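Local coordinates for DNA repair protein XRCC1 (Homo sapiens, PDB 3K77) that serves as a scaffold in DNA single-strand break repair, assembling repair protein complexes and binding poly-ADP-ribose chains, and contributes here its N-terminal domain, at residues R5-V10 against V46-K51; C12-S17 against A38-I43; E50-I55 against R124-K129. All blocks are in the same frame, centred on the assembly; numbering follows the deposited sequence.

Contact 1 (R5-V10 against V46-K51)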
ATOM      1  N   ARG A   5       9.092   8.799   7.104  1.00 33.48           N
ATOM      2  CA  ARG A   5       9.692   9.160   5.837  1.00 17.29           C
ATOM      3  C   ARG A   5      10.126   7.924   5.063  1.00 32.18           C
ATOM      4  O   ARG A   5      10.720   7.011   5.633  1.00 17.23           O
ATOM      5  CB  ARG A   5      10.885  10.076   6.084  1.00 37.36           C
ATOM      6  CG  ARG A   5      10.678  11.089   7.203  1.00 26.09           C
ATOM      7  CD  ARG A   5      11.297  12.415   6.829  1.00 65.04           C
ATOM      8  NE  ARG A   5      10.773  12.894   5.550  1.00 93.26           N
ATOM      9  CZ  ARG A   5      11.443  13.678   4.710  1.00105.10           C
ATOM     10  NH1 ARG A   5      12.677  14.073   5.007  1.00110.69           N
ATOM     11  NH2 ARG A   5      10.885  14.061   3.569  1.00103.68           N
ATOM     12  N   LEU A   6       9.828   7.909   3.762  1.00 36.92           N
ATOM     13  CA  LEU A   6      10.144   6.780   2.883  1.00 33.97           C
ATOM     14  C   LEU A   6      11.328   7.106   1.975  1.00 33.38           C
ATOM     15  O   LEU A   6      11.323   8.111   1.271  1.00 22.72           O
ATOM     16  CB  LEU A   6       8.924   6.401   2.032  1.00 17.74           C
ATOM     17  CG  LEU A   6       7.618   6.233   2.800  1.00 11.02           C
ATOM     18  CD1 LEU A   6       6.461   6.221   1.836  1.00 24.81           C
ATOM     19  CD2 LEU A   6       7.637   4.964   3.651  1.00 13.72           C
ATOM     20  N   ARG A   7      12.330   6.237   1.990  1.00 29.09           N
ATOM     21  CA  ARG A   7      13.574   6.472   1.270  1.00 34.38           C
ATOM     22  C   ARG A   7      13.457   6.153  -0.231  1.00 54.67           C
ATOM     23  O   ARG A   7      13.670   7.026  -1.084  1.00 49.63           O
ATOM     24  CB  ARG A   7      14.698   5.652   1.917  1.00 21.83           C
ATOM     25  CG  ARG A   7      16.028   5.650   1.179  1.00 16.73           C
ATOM     26  CD  ARG A   7      16.947   4.632   1.830  1.00 65.86           C
ATOM     27  NE  ARG A   7      18.052   4.218   0.970  1.00 93.00           N
ATOM     28  CZ  ARG A   7      19.339   4.380   1.273  1.00 99.30           C
ATOM     29  NH1 ARG A   7      19.691   4.946   2.419  1.00 98.27           N
ATOM     30  NH2 ARG A   7      20.278   3.972   0.434  1.00101.03           N
ATOM     31  N   HIS A   8      13.111   4.910  -0.555  1.00 37.40           N
ATOM     32  CA  HIS A   8      13.020   4.517  -1.952  1.00 16.32           C
ATOM     33  C   HIS A   8      12.100   3.317  -2.156  1.00 22.42           C
ATOM     34  O   HIS A   8      11.621   2.722  -1.190  1.00 19.95           O
ATOM     35  CB  HIS A   8      14.422   4.290  -2.554  1.00 16.24           C
ATOM     36  CG  HIS A   8      14.996   2.923  -2.309  1.00 28.42           C
ATOM     37  ND1 HIS A   8      15.594   2.564  -1.126  1.00 41.12           N
ATOM     38  CD2 HIS A   8      15.089   1.841  -3.124  1.00 17.19           C
ATOM     39  CE1 HIS A   8      16.014   1.309  -1.207  1.00 16.75           C
ATOM     40  NE2 HIS A   8      15.721   0.854  -2.406  1.00 19.23           N
ATOM     41  N   VAL A   9      11.816   3.012  -3.419  1.00 20.35           N
ATOM     42  CA  VAL A   9      11.039   1.836  -3.798  1.00 22.15           C
ATOM     43  C   VAL A   9      11.984   0.649  -3.991  1.00 30.13           C
ATOM     44  O   VAL A   9      12.884   0.702  -4.842  1.00 20.07           O
ATOM     45  CB  VAL A   9      10.270   2.090  -5.112  1.00 19.09           C
ATOM     46  CG1 VAL A   9       9.459   0.850  -5.532  1.00  9.83           C
ATOM     47  CG2 VAL A   9       9.379   3.314  -4.961  1.00 21.97           C
ATOM     48  N   VAL A  10      11.795  -0.403  -3.193  1.00 15.44           N
ATOM     49  CA  VAL A  10      12.641  -1.600  -3.276  1.00 25.73           C
ATOM     50  C   VAL A  10      12.268  -2.531  -4.449  1.00 31.95           C
ATOM     51  O   VAL A  10      13.131  -3.123  -5.095  1.00 34.74           O
ATOM     52  CB  VAL A  10      12.589  -2.428  -1.973  1.00 19.67           C
ATOM     53  CG1 VAL A  10      13.404  -3.695  -2.137  1.00  5.63           C
ATOM     54  CG2 VAL A  10      13.054  -1.599  -0.774  1.00  5.66           C
ATOM     55  N   VAL A  46       7.216  -2.671  -2.652  1.00 16.64           N
ATOM     56  CA  VAL A  46       7.900  -2.629  -1.381  1.00 14.17           C
ATOM     57  C   VAL A  46       8.600  -1.276  -1.254  1.00 21.74           C
ATOM     58  O   VAL A  46       9.375  -0.887  -2.129  1.00 15.73           O
ATOM     59  CB  VAL A  46       8.905  -3.769  -1.266  1.00 14.24           C
ATOM     60  CG1 VAL A  46       9.663  -3.674   0.063  1.00 14.53           C
ATOM     61  CG2 VAL A  46       8.174  -5.097  -1.407  1.00 17.94           C
ATOM     62  N   LEU A  47       8.303  -0.556  -0.174  1.00 24.23           N
ATOM     63  CA  LEU A  47       8.937   0.727   0.099  1.00 16.48           C
ATOM     64  C   LEU A  47       9.925   0.614   1.252  1.00 22.87           C
ATOM     65  O   LEU A  47       9.643  -0.041   2.252  1.00 24.82           O
ATOM     66  CB  LEU A  47       7.888   1.792   0.404  1.00 15.12           C
ATOM     67  CG  LEU A  47       6.836   1.950  -0.691  1.00 28.56           C
ATOM     68  CD1 LEU A  47       5.708   2.859  -0.229  1.00 20.84           C
ATOM     69  CD2 LEU A  47       7.468   2.452  -1.988  1.00 14.88           C
ATOM     70  N   GLN A  48      11.090   1.242   1.088  1.00 34.85           N
ATOM     71  CA  GLN A  48      12.114   1.282   2.129  1.00 29.84           C
ATOM     72  C   GLN A  48      11.985   2.554   2.968  1.00 41.34           C
ATOM     73  O   GLN A  48      12.027   3.664   2.430  1.00 39.03           O
ATOM     74  CB  GLN A  48      13.508   1.200   1.505  1.00 17.67           C
ATOM     75  CG  GLN A  48      14.675   1.480   2.458  1.00 17.00           C
ATOM     76  CD  GLN A  48      14.863   0.400   3.512  1.00 39.30           C
ATOM     77  OE1 GLN A  48      15.038  -0.782   3.195  1.00 35.70           O
ATOM     78  NE2 GLN A  48      14.841   0.805   4.780  1.00 58.39           N
ATOM     79  N   LEU A  49      11.824   2.390   4.284  1.00 35.39           N
ATOM     80  CA  LEU A  49      11.824   3.525   5.207  1.00 41.25           C
ATOM     81  C   LEU A  49      13.242   4.072   5.401  1.00 38.41           C
ATOM     82  O   LEU A  49      14.219   3.344   5.267  1.00 38.84           O
ATOM     83  CB  LEU A  49      11.258   3.132   6.571  1.00 49.82           C
ATOM     84  CG  LEU A  49      10.038   2.211   6.689  1.00 43.87           C
ATOM     85  CD1 LEU A  49       9.469   2.303   8.107  1.00 19.72           C
ATOM     86  CD2 LEU A  49       8.961   2.545   5.674  1.00 33.65           C
ATOM     87  N   GLU A  50      13.355   5.355   5.723  1.00 31.85           N
ATOM     88  CA  GLU A  50      14.670   5.960   5.918  1.00 41.54           C
ATOM     89  C   GLU A  50      15.365   5.353   7.123  1.00 54.30           C
ATOM     90  O   GLU A  50      16.574   5.153   7.109  1.00 49.03           O
ATOM     91  CB  GLU A  50      14.579   7.486   6.050  1.00 24.91           C
ATOM     92  CG  GLU A  50      14.459   8.191   4.718  1.00 60.16           C
ATOM     93  CD  GLU A  50      14.264   9.679   4.873  1.00 79.33           C
ATOM     94  OE1 GLU A  50      13.886  10.333   3.876  1.00 76.05           O
ATOM     95  OE2 GLU A  50      14.485  10.189   5.995  1.00 78.64           O
ATOM     96  N   LYS A  51      14.584   5.060   8.159  1.00 59.74           N
ATOM     97  CA  LYS A  51      15.077   4.386   9.358  1.00 47.83           C
ATOM     98  C   LYS A  51      14.080   3.339   9.806  1.00 45.95           C
ATOM     99  O   LYS A  51      12.927   3.352   9.383  1.00 47.12           O
ATOM    100  CB  LYS A  51      15.338   5.382  10.495  1.00 36.53           C
ATOM    101  CG  LYS A  51      14.706   6.751  10.295  1.00 49.91           C
ATOM    102  CD  LYS A  51      14.036   7.282  11.566  1.00 43.38           C
ATOM    103  CE  LYS A  51      14.720   6.813  12.844  1.00 57.72           C
ATOM    104  NZ  LYS A  51      14.034   7.376  14.046  1.00 76.76           N
TER
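V9 and L6 pack from one strand onto L47 of the other, V9 CG2 lying 3.6 Å from L47 CD2. The second methyl of the same leucine, L47 CD1, meets L6 CD1 at 4.0 Å. With L47 CG anti to the carbonyl carbon (chi1 -55°), the fork opens along the neighbouring strand and serves both partners. L6 turns its other methyl, CD2, to CD2 of L49. This is the dense side: L47 and L49 are buried, L25 and A21 lie on L6 and V9, and V128 of strand 124-133 touches L49. Strands 6-10 and 46-49 run antiparallel in the β-rich N-terminal domain of XRCC1, and a classic β bulge interrupts them, R7 and H8 both facing Q48. Q48 O takes R7 N at 2.6 Å and, weakly, H8 N, while Q48 N returns a bond to H8 O at 2.8 Å. The other face is more exposed. The H8 ring comes obliquely to the Q48 stem, ND1 being 3.6 Å from Q48 CB, and V10 CG2 touches that carbon. Q48 bends so that NE2 reaches L49 O at 2.7 Å, in the carbonyl plane, and its OE1 takes a weak bond from R127. Toward solvent, E50 OE1 stands over a face of the R5 guanidinium, 4.1 Å from R5 NH1, where the opposite charges may attract, but no N-H points at the oxygen; R7 is poorly ordered.

Contact 2 (C12-S17 against A38-I43)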
ATOM      1  N   CYS A  12       8.596  -3.447  -7.265  1.00 25.29           N
ATOM      2  CA  CYS A  12       7.255  -3.120  -7.710  1.00 13.63           C
ATOM      3  C   CYS A  12       6.874  -4.161  -8.731  1.00 30.20           C
ATOM      4  O   CYS A  12       7.632  -4.404  -9.665  1.00 22.99           O
ATOM      5  CB  CYS A  12       7.227  -1.739  -8.353  1.00  5.98           C
ATOM      6  SG  CYS A  12       5.602  -1.222  -8.962  1.00 24.85           S
ATOM      7  N   SER A  13       5.715  -4.789  -8.544  1.00 30.46           N
ATOM      8  CA  SER A  13       5.267  -5.855  -9.441  1.00 22.74           C
ATOM      9  C   SER A  13       4.765  -5.314 -10.785  1.00 13.42           C
ATOM     10  O   SER A  13       4.773  -6.018 -11.789  1.00 21.20           O
ATOM     11  CB  SER A  13       4.181  -6.706  -8.770  1.00 16.73           C
ATOM     12  OG  SER A  13       2.901  -6.094  -8.885  1.00 24.45           O
ATOM     13  N   SER A  14       4.322  -4.067 -10.786  1.00 28.20           N
ATOM     14  CA  SER A  14       3.742  -3.454 -11.969  1.00  9.67           C
ATOM     15  C   SER A  14       3.520  -1.968 -11.727  1.00 30.84           C
ATOM     16  O   SER A  14       3.002  -1.571 -10.678  1.00 20.83           O
ATOM     17  CB  SER A  14       2.398  -4.112 -12.314  1.00 33.54           C
ATOM     18  OG  SER A  14       1.731  -3.402 -13.351  1.00 38.62           O
ATOM     19  N   GLN A  15       3.901  -1.148 -12.704  1.00 27.88           N
ATOM     20  CA  GLN A  15       3.720   0.295 -12.579  1.00 16.06           C
ATOM     21  C   GLN A  15       3.642   0.979 -13.924  1.00 21.50           C
ATOM     22  O   GLN A  15       4.156   0.473 -14.928  1.00 18.76           O
ATOM     23  CB  GLN A  15       4.846   0.923 -11.768  1.00 30.90           C
ATOM     24  CG  GLN A  15       6.156   0.995 -12.511  1.00 13.80           C
ATOM     25  CD  GLN A  15       7.264   1.595 -11.665  1.00 23.84           C
ATOM     26  OE1 GLN A  15       7.002   2.207 -10.628  1.00 31.74           O
ATOM     27  NE2 GLN A  15       8.506   1.420 -12.100  1.00 10.17           N
ATOM     28  N   ASP A  16       2.983   2.137 -13.916  1.00 30.51           N
ATOM     29  CA  ASP A  16       2.777   2.972 -15.099  1.00 26.35           C
ATOM     30  C   ASP A  16       3.963   3.905 -15.315  1.00 34.43           C
ATOM     31  O   ASP A  16       4.740   4.153 -14.386  1.00 22.10           O
ATOM     32  CB  ASP A  16       1.516   3.803 -14.902  1.00 28.05           C
ATOM     33  CG  ASP A  16       1.001   4.391 -16.179  1.00 32.30           C
ATOM     34  OD1 ASP A  16       0.934   5.633 -16.252  1.00 41.11           O
ATOM     35  OD2 ASP A  16       0.672   3.624 -17.105  1.00 58.04           O
ATOM     36  N   SER A  17       4.103   4.428 -16.532  1.00 19.04           N
ATOM     37  CA  SER A  17       5.234   5.312 -16.846  1.00 36.01           C
ATOM     38  C   SER A  17       5.082   6.672 -16.169  1.00 35.31           C
ATOM     39  O   SER A  17       6.072   7.316 -15.775  1.00 22.66           O
ATOM     40  CB  SER A  17       5.412   5.484 -18.359  1.00 19.90           C
ATOM     41  OG  SER A  17       4.162   5.570 -19.012  1.00 41.59           O
ATOM     42  N   ALA A  38      -4.152  -2.727 -17.538  1.00 45.29           N
ATOM     43  CA  ALA A  38      -5.462  -3.138 -17.066  1.00 55.71           C
ATOM     44  C   ALA A  38      -5.470  -4.649 -16.987  1.00 51.51           C
ATOM     45  O   ALA A  38      -4.785  -5.319 -17.760  1.00 52.51           O
ATOM     46  CB  ALA A  38      -6.538  -2.662 -18.028  1.00 35.14           C
ATOM     47  N   GLY A  39      -6.235  -5.189 -16.048  1.00 44.88           N
ATOM     48  CA  GLY A  39      -6.443  -6.623 -15.986  1.00 40.25           C
ATOM     49  C   GLY A  39      -5.459  -7.452 -15.176  1.00 46.25           C
ATOM     50  O   GLY A  39      -5.546  -8.683 -15.188  1.00 39.61           O
ATOM     51  N   GLU A  40      -4.520  -6.805 -14.488  1.00 62.11           N
ATOM     52  CA  GLU A  40      -3.673  -7.507 -13.514  1.00 42.45           C
ATOM     53  C   GLU A  40      -4.444  -7.654 -12.209  1.00 67.45           C
ATOM     54  O   GLU A  40      -4.790  -6.652 -11.576  1.00 72.44           O
ATOM     55  CB  GLU A  40      -2.365  -6.752 -13.267  1.00 49.13           C
ATOM     56  CG  GLU A  40      -1.462  -6.639 -14.496  1.00 53.30           C
ATOM     57  CD  GLU A  40       0.004  -6.455 -14.129  1.00 64.16           C
ATOM     58  OE1 GLU A  40       0.670  -5.582 -14.729  1.00 73.93           O
ATOM     59  OE2 GLU A  40       0.495  -7.190 -13.240  1.00 63.19           O
ATOM     60  N   LYS A  41      -4.725  -8.892 -11.803  1.00 56.59           N
ATOM     61  CA  LYS A  41      -5.622  -9.109 -10.667  1.00 45.97           C
ATOM     62  C   LYS A  41      -5.089  -8.521  -9.370  1.00 39.54           C
ATOM     63  O   LYS A  41      -5.868  -8.089  -8.515  1.00 34.43           O
ATOM     64  CB  LYS A  41      -5.989 -10.587 -10.506  1.00 62.65           C
ATOM     65  CG  LYS A  41      -7.294 -10.972 -11.192  1.00 80.09           C
ATOM     66  CD  LYS A  41      -7.827 -12.320 -10.716  1.00 67.86           C
ATOM     67  CE  LYS A  41      -8.342 -12.267  -9.287  1.00 43.49           C
ATOM     68  NZ  LYS A  41      -7.232 -12.195  -8.285  1.00 47.21           N
ATOM     69  N   THR A  42      -3.768  -8.515  -9.222  1.00 36.87           N
ATOM     70  CA  THR A  42      -3.133  -7.864  -8.076  1.00 33.19           C
ATOM     71  C   THR A  42      -1.776  -7.278  -8.455  1.00 23.67           C
ATOM     72  O   THR A  42      -1.140  -7.724  -9.411  1.00 46.08           O
ATOM     73  CB  THR A  42      -2.959  -8.816  -6.850  1.00 35.91           C
ATOM     74  OG1 THR A  42      -1.832  -9.666  -7.066  1.00 36.75           O
ATOM     75  CG2 THR A  42      -4.203  -9.660  -6.620  1.00 52.57           C
ATOM     76  N   ILE A  43      -1.350  -6.265  -7.706  1.00 22.29           N
ATOM     77  CA  ILE A  43      -0.082  -5.586  -7.940  1.00 23.94           C
ATOM     78  C   ILE A  43       0.556  -5.236  -6.598  1.00 23.42           C
ATOM     79  O   ILE A  43      -0.133  -5.215  -5.573  1.00 17.72           O
ATOM     80  CB  ILE A  43      -0.269  -4.311  -8.786  1.00 12.96           C
ATOM     81  CG1 ILE A  43      -1.061  -3.260  -8.007  1.00 12.89           C
ATOM     82  CG2 ILE A  43      -0.938  -4.644 -10.116  1.00 15.13           C
ATOM     83  CD1 ILE A  43      -1.347  -2.006  -8.774  1.00 13.11           C
TER
HETATM   84  O   HOH W   1       1.748  -7.895 -10.735  1.00  9.06           O
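S14 and E40 meet through their polar ends: S14 OG donates to E40 OE1 at 2.8 Å, approaching from above the carboxylate plane, 51° out of it. With OG opposite the backbone N across the CA-CB bond (chi1 172°), the hydroxyl is carried across to E40; it also accepts from the amide of A36. Two bonds therefore grip this buried oxygen, one given and one received. On the apolar side of the same residue, S14 CB rests 4.0 Å from I43 CG2, and W33 and C132 of strand 124-133 also touch the I43 side chain. S14 O in turn accepts from the indole NE1 of W33. S13 takes a different course. Its OG lies beside the backbone of I43, 3.2 Å from I43 CA, and receives a weak bond from the amide of S44. It donates to a water at 2.8 Å. That water in turn donates to E40 OE2 at 2.9 Å and to T42 O at 3.2 Å, bridging the two segments. With an alanine in place of S14, E40 OE1 would probably lose its donor and the A36 amide its acceptor, leaving the glutamate freer to turn. The loop after strand 6-12 is thus tied to the loop before strand 42-49 and to its first residues by two serine hydroxyls and a water, beside the backbone bonding of S13 with S44, with little apolar contact. Each carboxylate oxygen of E40 receives a hydrogen, which is likely to favour its ionised form, although the side chain is poorly ordered.

Contact 3 (E50-I55 against R124-K129); sequences EKEEQI and RWDRVK
R124 lays its guanidinium flat against the backbone of E52 and E53, with E53 CA 3.7 Å above the plane and offset toward the rim. CG is anti to the carbonyl carbon and the chain then folds at chi3 (92°), which brings the group back over the opposite strand. E52 O is near NH1, but the angle is too poor for a hydrogen bond. The E52 side chain runs across that of R124, its carboxylate turned 75° from the guanidinium, and E52 OE1 stays 5.0 Å from R124 NH1, too far for a salt bridge, so any attraction is probably weak. E53 OE1 lies similarly far from R124 NH2, and K51 NZ, of like charge, is near this guanidinium too. The stem of E52 lies alongside W125 O, with E52 CG 3.9 Å from D126 CB. Between these side chains the main chains form one antiparallel hydrogen-bonded pair, E53 with W125: E53 N gives to W125 O at 2.7 Å, and W125 N to E53 O at 2.8 Å. The pairing is short, and both chains turn a corner beside it, at 50-51 and at 126; this is how strand 124-133 passes from a partner in 52-54 to one in 42-49, curling the sheet of the domain. The W125 ring packs on V72, on the same face as E53, with NE1 bonded to A120 O. Q54 NE2 is hydrogen-bonded to A121 O. At the corner, D126 OD2 is hydrogen-bonded to S75 OG. On the buried side I55 and V128 reach toward each other tip to tip, CD1 to CG2 at 4.1 Å.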
ATOM      1  N   GLU A  50      13.355   5.355   5.723  1.00 31.85           N
ATOM      2  CA  GLU A  50      14.670   5.960   5.918  1.00 41.54           C
ATOM      3  C   GLU A  50      15.365   5.353   7.123  1.00 54.30           C
ATOM      4  O   GLU A  50      16.574   5.153   7.109  1.00 49.03           O
ATOM      5  CB  GLU A  50      14.579   7.486   6.050  1.00 24.91           C
ATOM      6  CG  GLU A  50      14.459   8.191   4.718  1.00 60.16           C
ATOM      7  CD  GLU A  50      14.264   9.679   4.873  1.00 79.33           C
ATOM      8  OE1 GLU A  50      13.886  10.333   3.876  1.00 76.05           O
ATOM      9  OE2 GLU A  50      14.485  10.189   5.995  1.00 78.64           O
ATOM     10  N   LYS A  51      14.584   5.060   8.159  1.00 59.74           N
ATOM     11  CA  LYS A  51      15.077   4.386   9.358  1.00 47.83           C
ATOM     12  C   LYS A  51      14.080   3.339   9.806  1.00 45.95           C
ATOM     13  O   LYS A  51      12.927   3.352   9.383  1.00 47.12           O
ATOM     14  CB  LYS A  51      15.338   5.382  10.495  1.00 36.53           C
ATOM     15  CG  LYS A  51      14.706   6.751  10.295  1.00 49.91           C
ATOM     16  CD  LYS A  51      14.036   7.282  11.566  1.00 43.38           C
ATOM     17  CE  LYS A  51      14.720   6.813  12.844  1.00 57.72           C
ATOM     18  NZ  LYS A  51      14.034   7.376  14.046  1.00 76.76           N
ATOM     19  N   GLU A  52      14.531   2.423  10.653  1.00 50.95           N
ATOM     20  CA  GLU A  52      13.634   1.435  11.226  1.00 38.23           C
ATOM     21  C   GLU A  52      12.706   2.142  12.203  1.00 32.59           C
ATOM     22  O   GLU A  52      13.157   2.926  13.041  1.00 37.29           O
ATOM     23  CB  GLU A  52      14.429   0.355  11.953  1.00 42.38           C
ATOM     24  CG  GLU A  52      13.858  -1.034  11.778  1.00 64.71           C
ATOM     25  CD  GLU A  52      14.558  -2.056  12.636  1.00 58.63           C
ATOM     26  OE1 GLU A  52      15.042  -1.674  13.724  1.00 64.97           O
ATOM     27  OE2 GLU A  52      14.612  -3.238  12.228  1.00 45.38           O
ATOM     28  N   GLU A  53      11.410   1.869  12.101  1.00 25.43           N
ATOM     29  CA  GLU A  53      10.448   2.573  12.927  1.00 30.59           C
ATOM     30  C   GLU A  53       9.249   1.707  13.266  1.00 34.64           C
ATOM     31  O   GLU A  53       8.988   0.704  12.602  1.00 25.53           O
ATOM     32  CB  GLU A  53       9.983   3.859  12.234  1.00 39.16           C
ATOM     33  CG  GLU A  53      11.069   4.897  12.012  1.00 36.39           C
ATOM     34  CD  GLU A  53      10.508   6.292  11.842  1.00 50.99           C
ATOM     35  OE1 GLU A  53       9.877   6.794  12.795  1.00 54.57           O
ATOM     36  OE2 GLU A  53      10.697   6.889  10.761  1.00 62.33           O
ATOM     37  N   GLN A  54       8.540   2.103  14.320  1.00 18.93           N
ATOM     38  CA  GLN A  54       7.278   1.484  14.692  1.00 27.48           C
ATOM     39  C   GLN A  54       6.111   2.217  14.030  1.00 35.06           C
ATOM     40  O   GLN A  54       6.037   3.445  14.084  1.00 39.50           O
ATOM     41  CB  GLN A  54       7.120   1.504  16.213  1.00 26.46           C
ATOM     42  CG  GLN A  54       5.771   1.025  16.681  1.00 33.19           C
ATOM     43  CD  GLN A  54       5.705   0.863  18.175  1.00 35.00           C
ATOM     44  OE1 GLN A  54       6.455   1.504  18.906  1.00 47.71           O
ATOM     45  NE2 GLN A  54       4.804   0.010  18.643  1.00 44.78           N
ATOM     46  N   ILE A  55       5.202   1.469  13.409  1.00 37.84           N
ATOM     47  CA  ILE A  55       4.065   2.076  12.725  1.00 21.77           C
ATOM     48  C   ILE A  55       2.831   2.135  13.620  1.00 38.18           C
ATOM     49  O   ILE A  55       2.385   1.118  14.162  1.00 40.12           O
ATOM     50  CB  ILE A  55       3.752   1.359  11.398  1.00 35.92           C
ATOM     51  CG1 ILE A  55       4.970   1.436  10.467  1.00 22.82           C
ATOM     52  CG2 ILE A  55       2.512   1.968  10.730  1.00 28.05           C
ATOM     53  CD1 ILE A  55       5.021   0.324   9.431  1.00 19.77           C
ATOM     54  N   ARG A 124       9.335  -2.985  15.311  1.00 46.42           N
ATOM     55  CA  ARG A 124       9.896  -1.960  14.420  1.00 50.06           C
ATOM     56  C   ARG A 124      10.312  -2.553  13.086  1.00 31.87           C
ATOM     57  O   ARG A 124      10.832  -3.671  13.034  1.00 24.67           O
ATOM     58  CB  ARG A 124      11.110  -1.276  15.059  1.00 32.21           C
ATOM     59  CG  ARG A 124      10.923  -0.897  16.513  1.00 30.14           C
ATOM     60  CD  ARG A 124      11.929   0.163  16.915  1.00 35.81           C
ATOM     61  NE  ARG A 124      11.405   1.519  16.753  1.00 61.94           N
ATOM     62  CZ  ARG A 124      12.156   2.570  16.429  1.00 72.42           C
ATOM     63  NH1 ARG A 124      13.456   2.407  16.217  1.00 75.87           N
ATOM     64  NH2 ARG A 124      11.613   3.780  16.301  1.00 51.12           N
ATOM     65  N   TRP A 125      10.103  -1.791  12.016  1.00 27.10           N
ATOM     66  CA  TRP A 125      10.414  -2.259  10.670  1.00 32.23           C
ATOM     67  C   TRP A 125      11.057  -1.153   9.833  1.00 33.84           C
ATOM     68  O   TRP A 125      11.034   0.018  10.214  1.00 37.30           O
ATOM     69  CB  TRP A 125       9.142  -2.748   9.972  1.00 20.99           C
ATOM     70  CG  TRP A 125       8.271  -3.609  10.817  1.00 28.58           C
ATOM     71  CD1 TRP A 125       7.244  -3.196  11.605  1.00 37.55           C
ATOM     72  CD2 TRP A 125       8.333  -5.037  10.954  1.00 20.74           C
ATOM     73  NE1 TRP A 125       6.664  -4.272  12.234  1.00 38.55           N
ATOM     74  CE2 TRP A 125       7.311  -5.417  11.844  1.00 13.26           C
ATOM     75  CE3 TRP A 125       9.152  -6.029  10.412  1.00 24.80           C
ATOM     76  CZ2 TRP A 125       7.087  -6.736  12.209  1.00 18.55           C
ATOM     77  CZ3 TRP A 125       8.926  -7.342  10.774  1.00 16.18           C
ATOM     78  CH2 TRP A 125       7.898  -7.683  11.661  1.00 30.78           C
ATOM     79  N   ASP A 126      11.617  -1.524   8.685  1.00 37.91           N
ATOM     80  CA  ASP A 126      12.172  -0.541   7.757  1.00 48.22           C
ATOM     81  C   ASP A 126      11.756  -0.839   6.320  1.00 22.93           C
ATOM     82  O   ASP A 126      12.149  -0.148   5.393  1.00 30.61           O
ATOM     83  CB  ASP A 126      13.700  -0.437   7.901  1.00 46.91           C
ATOM     84  CG  ASP A 126      14.407  -1.762   7.691  1.00 22.92           C
ATOM     85  OD1 ASP A 126      13.739  -2.810   7.712  1.00 30.23           O
ATOM     86  OD2 ASP A 126      15.640  -1.749   7.501  1.00 23.05           O
ATOM     87  N   ARG A 127      10.941  -1.870   6.156  1.00 14.71           N
ATOM     88  CA  ARG A 127      10.396  -2.226   4.861  1.00 24.34           C
ATOM     89  C   ARG A 127       8.869  -2.294   4.949  1.00 24.61           C
ATOM     90  O   ARG A 127       8.311  -2.679   5.978  1.00 25.99           O
ATOM     91  CB  ARG A 127      10.949  -3.577   4.407  1.00 49.39           C
ATOM     92  CG  ARG A 127      12.431  -3.588   4.086  1.00 33.52           C
ATOM     93  CD  ARG A 127      12.685  -3.016   2.714  1.00 35.24           C
ATOM     94  NE  ARG A 127      13.977  -3.437   2.175  1.00 33.86           N
ATOM     95  CZ  ARG A 127      14.214  -4.636   1.638  1.00 31.76           C
ATOM     96  NH1 ARG A 127      13.251  -5.543   1.581  1.00 31.93           N
ATOM     97  NH2 ARG A 127      15.412  -4.941   1.158  1.00 20.57           N
ATOM     98  N   VAL A 128       8.198  -1.933   3.859  1.00 27.77           N
ATOM     99  CA  VAL A 128       6.744  -1.906   3.836  1.00 30.15           C
ATOM    100  C   VAL A 128       6.224  -2.411   2.489  1.00 21.70           C
ATOM    101  O   VAL A 128       6.535  -1.858   1.439  1.00 19.63           O
ATOM    102  CB  VAL A 128       6.202  -0.485   4.111  1.00 19.84           C
ATOM    103  CG1 VAL A 128       4.750  -0.395   3.733  1.00 25.60           C
ATOM    104  CG2 VAL A 128       6.400  -0.104   5.553  1.00 11.77           C
ATOM    105  N   LYS A 129       5.442  -3.484   2.534  1.00 31.85           N
ATOM    106  CA  LYS A 129       4.858  -4.069   1.339  1.00 29.33           C
ATOM    107  C   LYS A 129       3.375  -3.729   1.243  1.00 26.74           C
ATOM    108  O   LYS A 129       2.603  -4.007   2.158  1.00 18.85           O
ATOM    109  CB  LYS A 129       5.047  -5.594   1.346  1.00 12.10           C
ATOM    110  CG  LYS A 129       4.641  -6.289   0.060  1.00 18.42           C
ATOM    111  CD  LYS A 129       5.153  -7.712   0.034  1.00 22.79           C
ATOM    112  CE  LYS A 129       4.696  -8.458  -1.222  1.00 47.29           C
ATOM    113  NZ  LYS A 129       5.234  -9.851  -1.280  1.00 44.92           N
TER

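Overall arrangement
Contacts 1 and 3 lie close together, their centres 8 Å apart, and share E50 and K51, the corner through which strand 42-49 leads into 52-54. Strand 124-133 joins them, since its backbone bonds L49 at D126 and L47 at V128, and E53 at W125. Contact 2 works at the far end of strand 42-49, about 24 Å from contact 3 centre to centre. The chemistry follows the place: contact 1 adds a leucine-valine cluster, buried at L47 and L49, on one face of its strand pair; contact 3, likewise partly buried, combines one backbone pair with charged side chains and a single apolar touch; and contact 2 replaces strand pairing with hydroxyls, a carboxylate and a water.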